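Local coordinates for BF1531-like N-terminal domain-containing protein (Bacteroides fragilis, PDB 3SLR) that binds magnesium through a phosphatase-like domain paired with an SGNH-hydrolase-related N-terminal domain, and may hydrolyse ester bonds, though its biological role is unknown, at residues N167-N172 / I211-A216; S177-R182 / L367-L372. All coordinates share one frame; numbering follows the deposited sequence. Where two conformers were deposited one is given.

Contact 1 of 2, residues N167-N172 / I211-A216; sequences NFFICN and IDIIAA
Phe169 meets Ile213 through its base: CB lies 4.2 Å from Ile213 CG2, the short branch of the isoleucine, and that methyl also approaches the ring at an oblique angle. The CA–CB bonds of both residues are directed at the opposing segment, so the two side chains meet between strand and helix. Beyond Ile213, the phenylalanine reaches Ile217 on the helix and Arg122 on the adjoining strand. Ile170 takes part through its backbone, its side chain being turned to the opposite side of the sheet, where it packs on Met159 and Ser162 of helix 147-164. CD1 of Ile213 comes up on the flank of its carbonyl O, at 3.5 Å, a van der Waals approach of a methyl to an oxygen.

Strand 168-171 is the last strand of the five-stranded parallel sheet in the FkbH N-terminal region, a family of the SGNH-hydrolase clan. It pairs with strand 122-126 and lies between helix 147-164 on one face and helix 203-217 on the other, the layering of an alpha/beta/alpha sandwich. The short strand and helix segments run roughly antiparallel, at 147°, with their axes 9.7 Å apart.

Cys171 gives the other apolar contact, its CB 3.7 Å from Ile213 CD1 and its SG slightly farther, at 4.1 Å from the same methyl. The isoleucine can reach both ends of this patch because it is extended at chi2 (166°), carrying CD1 out to Cys171 while CG2 stays beside Phe169. At the strand's end Asn172 turns to a different task: as N-cap of the next helix, its OD1 accepts hydrogen bonds from Gly175 N and Asn127 ND2.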
loop_
_atom_site.group_PDB
_atom_site.type_symbol
_atom_site.label_atom_id
_atom_site.label_comp_id
_atom_site.label_asym_id
_atom_site.label_seq_id
_atom_site.Cartn_x
_atom_site.Cartn_y
_atom_site.Cartn_z
ATOM N N ASN A 167 -1.403 -7.804 17.035
ATOM C CA ASN A 167 -2.559 -8.348 16.348
ATOM C C ASN A 167 -3.322 -7.296 15.545
ATOM O O ASN A 167 -4.140 -7.630 14.687
ATOM C CB ASN A 167 -3.483 -9.026 17.373
ATOM C CG ASN A 167 -3.634 -8.217 18.668
ATOM O OD1 ASN A 167 -2.663 -8.005 19.417
ATOM N ND2 ASN A 167 -4.862 -7.783 18.947
ATOM N N PHE A 168 -3.021 -6.027 15.812
ATOM C CA PHE A 168 -3.765 -4.894 15.254
ATOM C C PHE A 168 -2.993 -4.217 14.131
ATOM O O PHE A 168 -1.916 -3.673 14.355
ATOM C CB PHE A 168 -4.061 -3.879 16.357
ATOM C CG PHE A 168 -4.885 -2.698 15.912
ATOM C CD1 PHE A 168 -6.251 -2.814 15.743
ATOM C CD2 PHE A 168 -4.290 -1.465 15.690
ATOM C CE1 PHE A 168 -7.014 -1.721 15.350
ATOM C CE2 PHE A 168 -5.046 -0.365 15.307
ATOM C CZ PHE A 168 -6.407 -0.492 15.138
ATOM N N PHE A 169 -3.548 -4.256 12.924
ATOM C CA PHE A 169 -2.938 -3.600 11.774
ATOM C C PHE A 169 -3.812 -2.474 11.249
ATOM O O PHE A 169 -5.025 -2.633 11.071
ATOM C CB PHE A 169 -2.721 -4.606 10.650
ATOM C CG PHE A 169 -1.772 -5.702 11.006
ATOM C CD1 PHE A 169 -2.195 -6.776 11.780
ATOM C CD2 PHE A 169 -0.463 -5.677 10.555
ATOM C CE1 PHE A 169 -1.312 -7.791 12.113
ATOM C CE2 PHE A 169 0.417 -6.695 10.883
ATOM C CZ PHE A 169 -0.012 -7.747 11.663
ATOM N N ILE A 170 -3.189 -1.333 10.982
ATOM C CA ILE A 170 -3.876 -0.255 10.306
ATOM C C ILE A 170 -3.743 -0.447 8.797
ATOM O O ILE A 170 -2.698 -0.905 8.307
ATOM C CB ILE A 170 -3.262 1.098 10.723
ATOM C CG1 ILE A 170 -3.628 1.383 12.188
ATOM C CG2 ILE A 170 -3.754 2.204 9.807
ATOM C CD1 ILE A 170 -2.731 2.380 12.905
ATOM N N CYS A 171 -4.811 -0.149 8.068
ATOM C CA CYS A 171 -4.701 0.084 6.632
ATOM C C CYS A 171 -4.786 1.603 6.439
ATOM O O CYS A 171 -5.760 2.232 6.861
ATOM C CB CYS A 171 -5.808 -0.622 5.880
ATOM S SG CYS A 171 -5.731 -0.415 4.079
ATOM N N ASN A 172 -3.761 2.180 5.814
ATOM C CA ASN A 172 -3.567 3.637 5.816
ATOM C C ASN A 172 -4.447 4.363 4.797
ATOM O O ASN A 172 -3.948 5.019 3.879
ATOM C CB ASN A 172 -2.087 3.960 5.583
ATOM C CG ASN A 172 -1.745 5.414 5.887
ATOM O OD1 ASN A 172 -2.557 6.160 6.433
ATOM N ND2 ASN A 172 -0.530 5.814 5.544
ATOM N N ILE A 211 -5.815 -6.436 0.865
ATOM C CA ILE A 211 -5.243 -7.752 0.601
ATOM C C ILE A 211 -3.713 -7.727 0.729
ATOM O O ILE A 211 -3.121 -8.727 1.134
ATOM C CB ILE A 211 -5.698 -8.338 -0.755
ATOM C CG1 ILE A 211 -7.214 -8.613 -0.756
ATOM C CG2 ILE A 211 -4.916 -9.628 -1.080
ATOM C CD1 ILE A 211 -7.717 -9.563 0.361
ATOM N N ASP A 212 -3.073 -6.590 0.423
ATOM C CA ASP A 212 -1.620 -6.493 0.578
ATOM C C ASP A 212 -1.251 -6.859 2.013
ATOM O O ASP A 212 -0.232 -7.512 2.258
ATOM C CB ASP A 212 -1.088 -5.067 0.317
ATOM C CG ASP A 212 -1.180 -4.635 -1.145
ATOM O OD1 ASP A 212 -1.261 -5.494 -2.051
ATOM O OD2 ASP A 212 -1.162 -3.402 -1.382
ATOM N N ILE A 213 -2.071 -6.412 2.963
ATOM C CA ILE A 213 -1.778 -6.637 4.378
ATOM C C ILE A 213 -1.972 -8.115 4.722
ATOM O O ILE A 213 -1.107 -8.735 5.326
ATOM C CB ILE A 213 -2.655 -5.762 5.297
ATOM C CG1 ILE A 213 -2.258 -4.284 5.140
ATOM C CG2 ILE A 213 -2.497 -6.193 6.753
ATOM C CD1 ILE A 213 -3.289 -3.282 5.739
ATOM N N ILE A 214 -3.118 -8.662 4.341
ATOM C CA ILE A 214 -3.383 -10.078 4.567
ATOM C C ILE A 214 -2.277 -10.954 3.979
ATOM O O ILE A 214 -1.747 -11.828 4.666
ATOM C CB ILE A 214 -4.757 -10.463 4.011
ATOM C CG1 ILE A 214 -5.838 -9.754 4.822
ATOM C CG2 ILE A 214 -4.939 -11.983 4.031
ATOM C CD1 ILE A 214 -7.247 -10.109 4.432
ATOM N N ALA A 215 -1.909 -10.705 2.724
ATOM C CA ALA A 215 -0.844 -11.473 2.087
ATOM C C ALA A 215 0.473 -11.395 2.864
ATOM O O ALA A 215 1.140 -12.417 3.063
ATOM C CB ALA A 215 -0.648 -11.034 0.634
ATOM N N ALA A 216 0.850 -10.190 3.294
ATOM C CA ALA A 216 2.092 -10.006 4.037
ATOM C C ALA A 216 2.076 -10.811 5.328
ATOM O O ALA A 216 3.054 -11.474 5.665
ATOM C CB ALA A 216 2.336 -8.515 4.343
#

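Contact 2 of 2, residues S177-R182 / L367-L372; sequences SAKYGR and LYTLNL
Thr369 presents its methyl to two side chains at once. CG2 lies 3.3 Å from Lys179 CE, tighter than a usual carbon–carbon contact, and 3.5 Å from Tyr180 OH. The tyrosine oxygen is equally near Thr369 CB, so the phenol end abuts the methyl branch, and the two side chains cross at about a right angle. A water ties the same pair together: it lies 2.8 Å from Tyr180 OH and donates to Thr369 O at 2.9 Å. Nearer the backbone, the lysine CD lies loosely against Tyr368 CB.

Lys179 spans the gap with an extended chain as far as CE and then bends at the last torsion (chi4 61°), bringing NZ to a salt bridge with Glu365 four residues before Thr369. The threonine hydroxyl is engaged with Tyr366 O, which leaves its methyl turned to the lysine and tyrosine. Tyr180 is backed by Phe184, whose ring plane is inclined to its own by about 25°, and by Met185 and Ile205. Helix 173-180 ends here, with Gly181 at positive phi.

No direct hydrogen bond joins the two segments. This surface contact between the N-terminal domain and the end of helix 363-368 therefore rests on methyl packing and one bridging water, while the salt bridge of the exposed Lys179 to Glu365, just before the segment, is probably weakened by solvent.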
loop_
_atom_site.group_PDB
_atom_site.type_symbol
_atom_site.label_atom_id
_atom_site.label_comp_id
_atom_site.label_asym_id
_atom_site.label_seq_id
_atom_site.Cartn_x
_atom_site.Cartn_y
_atom_site.Cartn_z
ATOM N N SER A 177 -5.800 8.327 0.643
ATOM C CA SER A 177 -6.708 9.402 0.265
ATOM C C SER A 177 -5.985 10.740 0.076
ATOM O O SER A 177 -6.399 11.566 -0.743
ATOM C CB SER A 177 -7.822 9.541 1.305
ATOM O OG SER A 177 -8.627 8.374 1.356
ATOM N N ALA A 178 -4.920 10.963 0.845
ATOM C CA ALA A 178 -4.142 12.208 0.701
ATOM C C ALA A 178 -3.613 12.350 -0.726
ATOM O O ALA A 178 -3.501 13.450 -1.241
ATOM C CB ALA A 178 -2.996 12.280 1.704
ATOM N N LYS A 179 -3.277 11.237 -1.367
ATOM C CA LYS A 179 -2.791 11.289 -2.746
ATOM C C LYS A 179 -3.910 11.552 -3.755
ATOM O O LYS A 179 -3.822 12.466 -4.563
ATOM C CB LYS A 179 -2.057 9.983 -3.113
ATOM C CG LYS A 179 -1.626 9.919 -4.582
ATOM C CD LYS A 179 -0.748 8.699 -4.878
ATOM C CE LYS A 179 -0.673 8.427 -6.386
ATOM N NZ LYS A 179 -0.079 9.539 -7.160
ATOM N N TYR A 180 -4.967 10.741 -3.713
ATOM C CA TYR A 180 -6.032 10.837 -4.706
ATOM C C TYR A 180 -7.004 11.981 -4.418
ATOM O O TYR A 180 -7.584 12.553 -5.340
ATOM C CB TYR A 180 -6.826 9.531 -4.758
ATOM C CG TYR A 180 -6.018 8.368 -5.281
ATOM C CD1 TYR A 180 -5.347 7.514 -4.412
ATOM C CD2 TYR A 180 -5.907 8.140 -6.647
ATOM C CE1 TYR A 180 -4.597 6.450 -4.898
ATOM C CE2 TYR A 180 -5.165 7.078 -7.141
ATOM C CZ TYR A 180 -4.514 6.239 -6.262
ATOM O OH TYR A 180 -3.780 5.185 -6.762
ATOM N N GLY A 181 -7.198 12.284 -3.139
ATOM C CA GLY A 181 -8.128 13.333 -2.738
ATOM C C GLY A 181 -9.536 12.810 -2.517
ATOM O O GLY A 181 -10.003 11.922 -3.230
ATOM N N ARG A 182 -10.226 13.383 -1.536
ATOM C CA ARG A 182 -11.606 13.006 -1.268
ATOM C C ARG A 182 -12.486 13.276 -2.491
ATOM O O ARG A 182 -13.438 12.553 -2.734
ATOM C CB ARG A 182 -12.134 13.726 -0.028
ATOM C CG ARG A 182 -13.550 13.276 0.377
ATOM C CD ARG A 182 -13.977 13.833 1.732
ATOM N NE ARG A 182 -14.222 15.276 1.691
ATOM C CZ ARG A 182 -13.361 16.207 2.084
ATOM N NH1 ARG A 182 -12.157 15.871 2.542
ATOM N NH2 ARG A 182 -13.694 17.491 1.997
ATOM N N LEU A 367 4.735 4.597 -8.614
ATOM C CA LEU A 367 5.093 3.491 -7.734
ATOM C C LEU A 367 4.297 3.540 -6.429
ATOM O O LEU A 367 3.931 2.503 -5.869
ATOM C CB LEU A 367 6.595 3.467 -7.466
ATOM C CG LEU A 367 7.463 3.171 -8.689
ATOM C CD1 LEU A 367 8.937 3.381 -8.358
ATOM C CD2 LEU A 367 7.216 1.738 -9.213
ATOM N N TYR A 368 4.000 4.747 -5.961
ATOM C CA TYR A 368 3.174 4.893 -4.769
ATOM C C TYR A 368 1.806 4.225 -4.916
ATOM O O TYR A 368 1.252 3.762 -3.924
ATOM C CB TYR A 368 2.971 6.369 -4.407
ATOM C CG TYR A 368 4.179 7.121 -3.888
ATOM C CD1 TYR A 368 5.310 6.467 -3.414
ATOM C CD2 TYR A 368 4.161 8.522 -3.839
ATOM C CE1 TYR A 368 6.421 7.197 -2.936
ATOM C CE2 TYR A 368 5.246 9.242 -3.361
ATOM C CZ TYR A 368 6.367 8.577 -2.899
ATOM O OH TYR A 368 7.446 9.315 -2.429
ATOM N N THR A 369 1.256 4.193 -6.136
ATOM C CA THR A 369 -0.078 3.628 -6.368
ATOM C C THR A 369 -0.105 2.107 -6.283
ATOM O O THR A 369 -1.177 1.507 -6.189
ATOM C CB THR A 369 -0.665 4.017 -7.763
ATOM O OG1 THR A 369 0.008 3.288 -8.793
ATOM C CG2 THR A 369 -0.535 5.530 -8.045
ATOM N N LEU A 370 1.068 1.488 -6.322
ATOM C CA LEU A 370 1.173 0.032 -6.343
ATOM C C LEU A 370 1.422 -0.617 -4.970
ATOM O O LEU A 370 1.228 -1.832 -4.810
ATOM C CB LEU A 370 2.290 -0.378 -7.310
ATOM C CG LEU A 370 2.186 0.166 -8.738
ATOM C CD1 LEU A 370 3.373 -0.312 -9.581
ATOM C CD2 LEU A 370 0.878 -0.233 -9.382
ATOM N N ASN A 371 1.863 0.175 -3.996
ATOM C CA ASN A 371 2.187 -0.329 -2.655
ATOM C C ASN A 371 2.990 -1.627 -2.715
ATOM O O ASN A 371 2.556 -2.661 -2.225
ATOM C CB ASN A 371 0.907 -0.556 -1.849
ATOM C CG ASN A 371 1.180 -0.749 -0.365
ATOM O OD1 ASN A 371 1.944 0.002 0.236
ATOM N ND2 ASN A 371 0.557 -1.768 0.227
ATOM N N LEU A 372 4.169 -1.568 -3.317
ATOM C CA LEU A 372 4.911 -2.783 -3.645
ATOM C C LEU A 372 5.497 -3.497 -2.430
ATOM O O LEU A 372 5.738 -4.712 -2.466
ATOM C CB LEU A 372 6.053 -2.437 -4.608
ATOM C CG LEU A 372 5.632 -1.952 -5.999
ATOM C CD1 LEU A 372 6.766 -1.190 -6.676
ATOM C CD2 LEU A 372 5.173 -3.095 -6.857
HETATM O O HOH W 1 -3.353 3.005 -5.077
#

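In the fold
The centres of contacts 1 and 2 lie 16 Å apart, and their segments alternate along the chain: 167-172, 177-182, 211-216, then 367-372. Strand 168-171 leads directly into helix 173-180, so the first segments of both contacts are neighbours in sequence. Contact 1 lies inside the N-terminal domain, whereas contact 2 brings that domain against the C-terminal segment that packs on the phosphatase domain through Leu367. A probable hydrogen bond from Asn371 ND2 to Asp212 OD2, 2.9 Å long, connects the second segments directly. The returning chain thus touches both helix 173-180 and helix 203-217, joining the two domains away from the magnesium site.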